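PAN2-PAN3 deadenylation complex catalytic subunit pan2 (Neurospora crassa, PDB 4CZX) probably shortens mRNA poly(A) tails as the catalytic subunit of the PAN2-PAN3 deadenylation complex, this chain being PAN2's N-terminal WD40 domain. Local coordinates at residues 8-14 / 311-317; 62-67 / 94-100; 153-157 / 169-175. Numbering follows the deposited sequence.

Interaction 1: residues 8-14 / 311-317; sequences DWTQLGC and TYVWGSP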
loop_
_atom_site.group_PDB
_atom_site.type_symbol
_atom_site.label_atom_id
_atom_site.label_comp_id
_atom_site.label_asym_id
_atom_site.label_seq_id
_atom_site.Cartn_x
_atom_site.Cartn_y
_atom_site.Cartn_z
ATOM N N ASP A 8 -11.440 -28.838 41.859
ATOM C CA ASP A 8 -10.805 -29.666 40.831
ATOM C C ASP A 8 -11.138 -29.202 39.429
ATOM O O ASP A 8 -10.566 -29.695 38.458
ATOM C CB ASP A 8 -11.228 -31.125 40.961
ATOM C CG ASP A 8 -10.757 -31.753 42.248
ATOM O OD1 ASP A 8 -9.658 -31.389 42.718
ATOM O OD2 ASP A 8 -11.495 -32.601 42.789
ATOM N N TRP A 9 -12.071 -28.262 39.331
ATOM C CA TRP A 9 -12.625 -27.871 38.044
ATOM C C TRP A 9 -13.037 -26.404 38.030
ATOM O O TRP A 9 -13.982 -26.007 38.712
ATOM C CB TRP A 9 -13.822 -28.757 37.705
ATOM C CG TRP A 9 -14.386 -28.524 36.345
ATOM C CD1 TRP A 9 -15.571 -27.918 36.039
ATOM C CD2 TRP A 9 -13.791 -28.899 35.098
ATOM N NE1 TRP A 9 -15.751 -27.896 34.676
ATOM C CE2 TRP A 9 -14.671 -28.490 34.076
ATOM C CE3 TRP A 9 -12.598 -29.541 34.746
ATOM C CZ2 TRP A 9 -14.396 -28.700 32.724
ATOM C CZ3 TRP A 9 -12.327 -29.752 33.402
ATOM C CH2 TRP A 9 -13.225 -29.332 32.407
ATOM N N THR A 10 -12.320 -25.601 37.256
ATOM C CA THR A 10 -12.652 -24.190 37.132
ATOM C C THR A 10 -12.142 -23.643 35.802
ATOM O O THR A 10 -11.307 -24.272 35.142
ATOM C CB THR A 10 -12.075 -23.369 38.309
ATOM O OG1 THR A 10 -12.673 -22.067 38.328
ATOM C CG2 THR A 10 -10.564 -23.240 38.196
ATOM N N GLN A 11 -12.674 -22.495 35.388
ATOM C CA GLN A 11 -12.211 -21.845 34.171
ATOM C C GLN A 11 -10.891 -21.142 34.440
ATOM O O GLN A 11 -10.813 -20.259 35.292
ATOM C CB GLN A 11 -13.245 -20.851 33.642
ATOM C CG GLN A 11 -12.811 -20.172 32.363
ATOM C CD GLN A 11 -13.902 -19.306 31.758
ATOM O OE1 GLN A 11 -13.654 -18.174 31.346
ATOM N NE2 GLN A 11 -15.114 -19.842 31.696
ATOM N N LEU A 12 -9.859 -21.537 33.704
ATOM C CA LEU A 12 -8.500 -21.093 33.978
ATOM C C LEU A 12 -8.066 -19.935 33.081
ATOM O O LEU A 12 -7.211 -19.127 33.460
ATOM C CB LEU A 12 -7.533 -22.268 33.822
ATOM C CG LEU A 12 -7.776 -23.418 34.804
ATOM C CD1 LEU A 12 -6.971 -24.636 34.405
ATOM C CD2 LEU A 12 -7.433 -22.980 36.223
ATOM N N GLY A 13 -8.656 -19.858 31.895
ATOM C CA GLY A 13 -8.304 -18.820 30.947
ATOM C C GLY A 13 -9.278 -18.755 29.792
ATOM O O GLY A 13 -10.047 -19.679 29.553
ATOM N N CYS A 14 -9.232 -17.649 29.063
ATOM C CA CYS A 14 -10.112 -17.449 27.924
ATOM C C CYS A 14 -9.496 -16.444 26.967
ATOM O O CYS A 14 -8.791 -15.527 27.392
ATOM C CB CYS A 14 -11.492 -16.970 28.385
ATOM S SG CYS A 14 -12.622 -16.536 27.039
ATOM N N THR A 311 -12.278 -19.098 23.083
ATOM C CA THR A 311 -11.678 -20.374 23.451
ATOM C C THR A 311 -11.342 -20.346 24.934
ATOM O O THR A 311 -10.711 -19.402 25.414
ATOM C CB THR A 311 -10.420 -20.687 22.638
ATOM O OG1 THR A 311 -10.787 -20.892 21.270
ATOM C CG2 THR A 311 -9.743 -21.956 23.160
ATOM N N TYR A 312 -11.791 -21.382 25.645
ATOM C CA TYR A 312 -11.651 -21.487 27.089
ATOM C C TYR A 312 -10.720 -22.625 27.453
ATOM O O TYR A 312 -10.684 -23.643 26.766
ATOM C CB TYR A 312 -12.998 -21.746 27.766
ATOM C CG TYR A 312 -14.104 -20.782 27.427
ATOM C CD1 TYR A 312 -14.890 -20.967 26.299
ATOM C CD2 TYR A 312 -14.388 -19.708 28.254
ATOM C CE1 TYR A 312 -15.919 -20.096 25.992
ATOM C CE2 TYR A 312 -15.416 -18.831 27.959
ATOM C CZ TYR A 312 -16.176 -19.029 26.823
ATOM O OH TYR A 312 -17.195 -18.155 26.515
ATOM N N VAL A 313 -9.979 -22.459 28.540
ATOM C CA VAL A 313 -9.256 -23.579 29.131
ATOM C C VAL A 313 -9.819 -23.836 30.513
ATOM O O VAL A 313 -9.932 -22.920 31.326
ATOM C CB VAL A 313 -7.741 -23.320 29.215
ATOM C CG1 VAL A 313 -7.061 -24.349 30.133
ATOM C CG2 VAL A 313 -7.131 -23.371 27.834
ATOM N N TRP A 314 -10.190 -25.091 30.760
ATOM C CA TRP A 314 -10.714 -25.517 32.046
ATOM C C TRP A 314 -9.804 -26.580 32.642
ATOM O O TRP A 314 -9.076 -27.267 31.920
ATOM C CB TRP A 314 -12.139 -26.065 31.911
ATOM C CG TRP A 314 -13.206 -25.010 31.738
ATOM C CD1 TRP A 314 -13.455 -24.267 30.621
ATOM C CD2 TRP A 314 -14.173 -24.603 32.715
ATOM N NE1 TRP A 314 -14.515 -23.417 30.844
ATOM C CE2 TRP A 314 -14.972 -23.604 32.123
ATOM C CE3 TRP A 314 -14.441 -24.988 34.034
ATOM C CZ2 TRP A 314 -16.017 -22.982 32.807
ATOM C CZ3 TRP A 314 -15.477 -24.367 34.712
ATOM C CH2 TRP A 314 -16.253 -23.376 34.097
ATOM N N GLY A 315 -9.857 -26.713 33.960
ATOM C CA GLY A 315 -9.032 -27.679 34.663
ATOM C C GLY A 315 -8.977 -27.362 36.140
ATOM O O GLY A 315 -9.758 -26.547 36.637
ATOM N N SER A 316 -8.060 -28.015 36.847
ATOM C CA SER A 316 -7.886 -27.787 38.274
ATOM C C SER A 316 -7.178 -26.467 38.580
ATOM O O SER A 316 -6.254 -26.068 37.870
ATOM C CB SER A 316 -7.103 -28.942 38.894
ATOM O OG SER A 316 -6.703 -28.616 40.209
ATOM N N PRO A 317 -7.613 -25.780 39.647
ATOM C CA PRO A 317 -6.941 -24.566 40.120
ATOM C C PRO A 317 -5.523 -24.857 40.599
ATOM O O PRO A 317 -4.719 -23.936 40.744
ATOM C CB PRO A 317 -7.818 -24.101 41.289
ATOM C CG PRO A 317 -9.122 -24.787 41.106
ATOM C CD PRO A 317 -8.824 -26.085 40.427
HETATM O O HOH W 1 -7.513 -30.665 41.607
#
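Trp314, Leu12 and Trp9 bury the most surface where strand 10-14 runs antiparallel to strand 311-315; the two tryptophans pack together, with Leu12 apart, beside Val313 and Gly315. The indole of Trp314 is covered by Gln11: CB of Gln11 sits 3.7 Å from the centroid of the six-membered ring of Trp314, a CH-pi contact over the face. The five-membered ring of Trp9 and the six-membered ring of Trp314 are nearly parallel (26°) but slid apart, centroids 4.7 Å from each other, while CB of Trp314 lies over the six-membered ring of Trp9. The indole nitrogen of Trp9 is hydrogen-bonded to Tyr283 O. Leu12 owes its position to a classic beta bulge: Leu12 and Gly13 both face Val313, Leu12 N donating to Val313 O at 2.8 Å and Gly13 N to the same oxygen weakly at 3.4 Å. Leu12 thereby turns toward the partner strand, its CD1 3.6 Å from Gly315 N, close to where a side chain at Gly315 would lie. Val313 N to Gly13 O (3.0 Å) completes the bulge, and before it Thr10 and Gly315 are doubly bonded (Thr10 N to Gly315 O 2.8 Å, Gly315 N to Thr10 O 3.1 Å). The N-terminal strand thus completes the last propeller blade, a WD40-type ring closure resting on main-chain hydrogen bonds and aromatic and apolar packing, not on paired charges.

Interaction 2: residues 62-67 / 94-100; sequences FTAFRI and YMAARSG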
loop_
_atom_site.group_PDB
_atom_site.type_symbol
_atom_site.label_atom_id
_atom_site.label_comp_id
_atom_site.label_asym_id
_atom_site.label_seq_id
_atom_site.Cartn_x
_atom_site.Cartn_y
_atom_site.Cartn_z
ATOM N N PHE A 62 1.260 -15.875 22.258
ATOM C CA PHE A 62 2.666 -16.145 21.947
ATOM C C PHE A 62 2.982 -15.689 20.530
ATOM O O PHE A 62 3.500 -14.597 20.339
ATOM C CB PHE A 62 3.012 -17.632 22.126
ATOM C CG PHE A 62 4.461 -17.953 21.839
ATOM C CD1 PHE A 62 5.475 -17.206 22.419
ATOM C CD2 PHE A 62 4.806 -18.985 20.980
ATOM C CE1 PHE A 62 6.809 -17.481 22.153
ATOM C CE2 PHE A 62 6.144 -19.267 20.709
ATOM C CZ PHE A 62 7.141 -18.510 21.292
ATOM N N THR A 63 2.661 -16.514 19.537
ATOM C CA THR A 63 2.906 -16.139 18.151
ATOM C C THR A 63 1.629 -16.239 17.331
ATOM O O THR A 63 0.647 -16.848 17.757
ATOM C CB THR A 63 3.985 -17.015 17.489
ATOM O OG1 THR A 63 3.637 -18.396 17.643
ATOM C CG2 THR A 63 5.378 -16.755 18.119
ATOM N N ALA A 64 1.643 -15.628 16.152
ATOM C CA ALA A 64 0.488 -15.691 15.266
ATOM C C ALA A 64 0.919 -15.345 13.855
ATOM O O ALA A 64 1.685 -14.395 13.647
ATOM C CB ALA A 64 -0.623 -14.757 15.749
ATOM N N PHE A 65 0.444 -16.130 12.891
ATOM C CA PHE A 65 0.818 -15.932 11.493
ATOM C C PHE A 65 -0.122 -16.696 10.577
ATOM O O PHE A 65 -0.691 -17.711 10.966
ATOM C CB PHE A 65 2.277 -16.362 11.247
ATOM C CG PHE A 65 2.652 -17.667 11.908
ATOM C CD1 PHE A 65 2.490 -18.875 11.241
ATOM C CD2 PHE A 65 3.170 -17.683 13.189
ATOM C CE1 PHE A 65 2.841 -20.097 11.863
ATOM C CE2 PHE A 65 3.500 -18.896 13.822
ATOM C CZ PHE A 65 3.345 -20.097 13.153
ATOM N N ARG A 66 -0.289 -16.194 9.361
ATOM C CA ARG A 66 -1.162 -16.844 8.400
ATOM C C ARG A 66 -0.400 -17.961 7.706
ATOM O O ARG A 66 0.744 -17.783 7.309
ATOM C CB ARG A 66 -1.705 -15.836 7.381
ATOM C CG ARG A 66 -2.893 -16.410 6.608
ATOM C CD ARG A 66 -3.428 -15.408 5.536
ATOM N NE ARG A 66 -3.949 -14.166 6.106
ATOM C CZ ARG A 66 -5.106 -14.066 6.754
ATOM N NH1 ARG A 66 -5.850 -15.144 6.939
ATOM N NH2 ARG A 66 -5.517 -12.892 7.230
ATOM N N ILE A 67 -1.021 -19.127 7.566
ATOM C CA ILE A 67 -0.284 -20.290 7.072
ATOM C C ILE A 67 -0.618 -20.666 5.612
ATOM O O ILE A 67 -0.015 -21.585 5.055
ATOM C CB ILE A 67 -0.489 -21.520 8.030
ATOM C CG1 ILE A 67 -1.967 -21.879 8.241
ATOM C CG2 ILE A 67 0.129 -21.204 9.388
ATOM C CD1 ILE A 67 -2.601 -22.714 7.134
ATOM N N TYR A 94 1.664 -26.687 5.340
ATOM C CA TYR A 94 2.679 -25.710 5.725
ATOM C C TYR A 94 3.346 -26.159 7.009
ATOM O O TYR A 94 2.681 -26.684 7.900
ATOM C CB TYR A 94 2.041 -24.331 5.915
ATOM C CG TYR A 94 3.015 -23.223 6.260
ATOM C CD1 TYR A 94 3.991 -22.826 5.353
ATOM C CD2 TYR A 94 2.929 -22.553 7.473
ATOM C CE1 TYR A 94 4.888 -21.799 5.653
ATOM C CE2 TYR A 94 3.822 -21.510 7.783
ATOM C CZ TYR A 94 4.797 -21.149 6.871
ATOM O OH TYR A 94 5.679 -20.130 7.179
ATOM N N MET A 95 4.656 -25.943 7.115
ATOM C CA MET A 95 5.346 -26.228 8.359
ATOM C C MET A 95 6.205 -25.046 8.782
ATOM O O MET A 95 6.927 -24.476 7.970
ATOM C CB MET A 95 6.221 -27.471 8.233
ATOM C CG MET A 95 6.862 -27.841 9.563
ATOM S SD MET A 95 7.799 -29.373 9.504
ATOM C CE MET A 95 8.393 -29.412 11.188
ATOM N N ALA A 96 6.106 -24.672 10.050
ATOM C CA ALA A 96 6.871 -23.544 10.564
ATOM C C ALA A 96 7.303 -23.865 11.979
ATOM O O ALA A 96 6.665 -24.667 12.656
ATOM C CB ALA A 96 6.041 -22.260 10.532
ATOM N N ALA A 97 8.383 -23.240 12.422
ATOM C CA ALA A 97 8.785 -23.328 13.813
ATOM C C ALA A 97 7.721 -22.618 14.625
ATOM O O ALA A 97 6.945 -21.831 14.074
ATOM C CB ALA A 97 10.169 -22.699 14.022
ATOM N N ARG A 98 7.684 -22.871 15.927
ATOM C CA ARG A 98 6.676 -22.264 16.788
ATOM C C ARG A 98 6.866 -20.746 16.900
ATOM O O ARG A 98 5.930 -20.016 17.242
ATOM C CB ARG A 98 6.703 -22.936 18.165
ATOM C CG ARG A 98 6.206 -24.379 18.100
ATOM C CD ARG A 98 6.598 -25.219 19.322
ATOM N NE ARG A 98 5.958 -26.538 19.236
ATOM C CZ ARG A 98 6.483 -27.580 18.599
ATOM N NH1 ARG A 98 7.679 -27.481 18.017
ATOM N NH2 ARG A 98 5.829 -28.734 18.560
ATOM N N SER A 99 8.086 -20.300 16.596
ATOM C CA SER A 99 8.437 -18.886 16.440
ATOM C C SER A 99 7.699 -18.179 15.301
ATOM O O SER A 99 7.529 -16.953 15.321
ATOM C CB SER A 99 9.930 -18.762 16.183
ATOM O OG SER A 99 10.277 -19.471 15.005
ATOM N N GLY A 100 7.302 -18.951 14.295
ATOM C CA GLY A 100 6.751 -18.394 13.073
ATOM C C GLY A 100 7.731 -18.464 11.906
ATOM O O GLY A 100 7.347 -18.174 10.772
#
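Three side chains of segment 62-67, Thr63, Phe65 and Ile67, have chi1 in the p well and make most of the contact with segment 94-100. Thr63 (54°) places OG1 2.8 Å from Arg98 O, to which it donates the one hydrogen bond between the segments. Phe65 (44°) lays a ring face against Gly100, whose CA is 3.8 Å from the ring centroid. A CB on Gly100 would crowd that ring, and its backbone angles, at the end of the Ala97-Gly100 type I turn, also call for glycine. Ile67 (56°) sets CB 3.6 Å from CD2 of Tyr94. The CA-to-CB bond of Tyr94 points toward segment 62-67 and, with chi1 t, its ring edge meets Phe65 (Phe65 CE1 to Tyr94 CE2 4.4 Å). Arg98 (m) leads its guanidinium away to a salt bridge with Asp36. An aromatic side chain of PAN3 stacks edge-to-face on Tyr94. Side chains rather than strand pairing join the outer strand of one blade to the next, as between neighbouring WD40 propeller blades.

Interaction 3: residues 153-157 / 169-175; sequences QDQYS and TNKGTVN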
loop_
_atom_site.group_PDB
_atom_site.type_symbol
_atom_site.label_atom_id
_atom_site.label_comp_id
_atom_site.label_asym_id
_atom_site.label_seq_id
_atom_site.Cartn_x
_atom_site.Cartn_y
_atom_site.Cartn_z
ATOM N N GLN A 153 -10.940 -44.384 -2.837
ATOM C CA GLN A 153 -12.346 -44.395 -3.209
ATOM C C GLN A 153 -13.163 -43.647 -2.171
ATOM O O GLN A 153 -14.156 -42.993 -2.493
ATOM C CB GLN A 153 -12.845 -45.826 -3.359
ATOM C CG GLN A 153 -12.276 -46.534 -4.570
ATOM C CD GLN A 153 -13.225 -47.577 -5.128
ATOM O OE1 GLN A 153 -13.555 -48.561 -4.460
ATOM N NE2 GLN A 153 -13.680 -47.361 -6.359
ATOM N N ASP A 154 -12.726 -43.739 -0.920
ATOM C CA ASP A 154 -13.392 -43.054 0.177
ATOM C C ASP A 154 -12.740 -41.701 0.447
ATOM O O ASP A 154 -11.517 -41.574 0.424
ATOM C CB ASP A 154 -13.373 -43.922 1.443
ATOM C CG ASP A 154 -14.207 -45.190 1.294
ATOM O OD1 ASP A 154 -15.355 -45.104 0.813
ATOM O OD2 ASP A 154 -13.714 -46.278 1.658
ATOM N N GLN A 155 -13.567 -40.694 0.701
ATOM C CA GLN A 155 -13.078 -39.361 1.022
ATOM C C GLN A 155 -13.120 -39.172 2.532
ATOM O O GLN A 155 -14.027 -39.671 3.196
ATOM C CB GLN A 155 -13.902 -38.298 0.293
ATOM C CG GLN A 155 -13.847 -38.456 -1.219
ATOM C CD GLN A 155 -14.591 -37.361 -1.944
ATOM O OE1 GLN A 155 -15.237 -36.521 -1.318
ATOM N NE2 GLN A 155 -14.501 -37.357 -3.274
ATOM N N TYR A 156 -12.118 -38.481 3.075
ATOM C CA TYR A 156 -11.921 -38.468 4.516
ATOM C C TYR A 156 -12.084 -37.098 5.169
ATOM O O TYR A 156 -11.637 -36.089 4.624
ATOM C CB TYR A 156 -10.524 -39.029 4.841
ATOM C CG TYR A 156 -10.379 -40.490 4.475
ATOM C CD1 TYR A 156 -11.161 -41.456 5.095
ATOM C CD2 TYR A 156 -9.470 -40.905 3.514
ATOM C CE1 TYR A 156 -11.041 -42.801 4.770
ATOM C CE2 TYR A 156 -9.334 -42.249 3.187
ATOM C CZ TYR A 156 -10.129 -43.193 3.824
ATOM O OH TYR A 156 -10.021 -44.525 3.510
ATOM N N SER A 157 -12.682 -37.085 6.362
ATOM C CA SER A 157 -12.761 -35.871 7.175
ATOM C C SER A 157 -11.775 -35.835 8.346
ATOM O O SER A 157 -11.459 -34.755 8.847
ATOM C CB SER A 157 -14.180 -35.690 7.723
ATOM O OG SER A 157 -15.114 -35.568 6.659
ATOM N N THR A 169 -14.477 -41.299 7.097
ATOM C CA THR A 169 -14.988 -40.835 5.822
ATOM C C THR A 169 -16.025 -39.755 6.033
ATOM O O THR A 169 -16.551 -39.581 7.133
ATOM C CB THR A 169 -15.651 -41.957 5.014
ATOM O OG1 THR A 169 -16.962 -42.198 5.540
ATOM C CG2 THR A 169 -14.828 -43.228 5.082
ATOM N N ASN A 170 -16.368 -39.053 4.962
ATOM C CA ASN A 170 -17.381 -38.020 5.088
ATOM C C ASN A 170 -18.785 -38.613 5.007
ATOM O O ASN A 170 -19.764 -37.872 4.924
ATOM C CB ASN A 170 -17.182 -36.929 4.031
ATOM C CG ASN A 170 -17.136 -37.470 2.618
ATOM O OD1 ASN A 170 -17.396 -38.646 2.378
ATOM N ND2 ASN A 170 -16.829 -36.588 1.658
ATOM N N LYS A 171 -18.880 -39.945 5.061
ATOM C CA LYS A 171 -20.181 -40.627 5.044
ATOM C C LYS A 171 -20.542 -41.238 6.400
ATOM O O LYS A 171 -21.607 -41.847 6.545
ATOM C CB LYS A 171 -20.224 -41.732 3.983
ATOM C CG LYS A 171 -19.819 -41.320 2.580
ATOM C CD LYS A 171 -20.744 -40.296 1.983
ATOM C CE LYS A 171 -20.175 -39.768 0.668
ATOM N NZ LYS A 171 -21.076 -38.775 0.010
ATOM N N GLY A 172 -19.654 -41.102 7.378
ATOM C CA GLY A 172 -19.926 -41.611 8.712
ATOM C C GLY A 172 -19.319 -42.968 9.029
ATOM O O GLY A 172 -19.542 -43.510 10.113
ATOM N N THR A 173 -18.578 -43.537 8.085
ATOM C CA THR A 173 -17.896 -44.806 8.331
ATOM C C THR A 173 -16.452 -44.536 8.732
ATOM O O THR A 173 -15.907 -43.479 8.429
ATOM C CB THR A 173 -17.910 -45.727 7.099
ATOM O OG1 THR A 173 -17.320 -45.048 5.988
ATOM C CG2 THR A 173 -19.327 -46.109 6.731
ATOM N N VAL A 174 -15.840 -45.499 9.414
ATOM C CA VAL A 174 -14.430 -45.399 9.740
ATOM C C VAL A 174 -13.664 -46.511 9.039
ATOM O O VAL A 174 -13.987 -47.683 9.202
ATOM C CB VAL A 174 -14.200 -45.484 11.250
ATOM C CG1 VAL A 174 -12.687 -45.496 11.560
ATOM C CG2 VAL A 174 -14.866 -44.309 11.933
ATOM N N ASN A 175 -12.669 -46.141 8.234
ATOM C CA ASN A 175 -11.753 -47.133 7.672
ATOM C C ASN A 175 -10.529 -47.283 8.566
ATOM O O ASN A 175 -9.918 -46.291 8.956
ATOM C CB ASN A 175 -11.305 -46.749 6.256
ATOM C CG ASN A 175 -12.419 -46.844 5.242
ATOM O OD1 ASN A 175 -13.400 -47.562 5.440
ATOM N ND2 ASN A 175 -12.268 -46.130 4.136
HETATM O O HOH W 2 -16.545 -40.961 0.876
#
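Thr169, at the end of strand 165-169, lies beside Tyr156, their CA atoms 4.1 Å apart in an antiparallel non-hydrogen-bonded pair whose side chains diverge. Thr169 CA makes a 3.0 Å CH...O contact to Gln155 O, and Thr169 CG2 rests 3.8 Å from CE1 of Tyr156. Asn170 follows with the backbone link, its N donating to Gln155 O at 3.0 Å. Its side chain meets the same glutamine twice, weakly from Asn170 ND2 to Gln155 OE1 (3.4 Å) and through a water that donates to Asn170 OD1 and accepts from Gln155 N. The chain now reverses in a type I turn, Thr169 to Gly172, the hairpin between the two inner strands of a four-stranded propeller blade within the predicted fourth WD repeat. Lys171 N donates to Thr169 OG1 (3.0 Å), an ST turn inside this hairpin, and Gly172 has a positive phi that suits glycine. Thr173 OG1 is hydrogen-bonded to Thr169 OG1 at 2.9 Å across the turn. Val174 faces away from segment 153-157, packing on Ile195 and Leu198 of the following blade. Asn175 turns back toward it: its ND2 donates both to Asp154 OD2 (2.9 Å) and to Tyr156 OH (2.8 Å), while Asn175 OD1 is held by Gln187.

Overall arrangement
From the N terminus, the chain enters interaction 1 at residues 8-14 and returns to it only at 311-317, so this contact closes a loop of nearly the whole propeller, tying strand 10-16 to the final blade. Interactions 2 and 3 both nest inside that loop and follow one another without crossing. Interaction 2 closes a short loop of 26 residues between 67 and 94, joining the first blade to the second; interaction 3 closes one of 11 residues between 157 and 169, tying strands within the blade of 156-189. None touches another. Centres lie about 25 Å apart for interactions 1 and 2, about 30 Å for 2 and 3, and about 34 Å for 1 and 3, on opposite sides of the chain's centre.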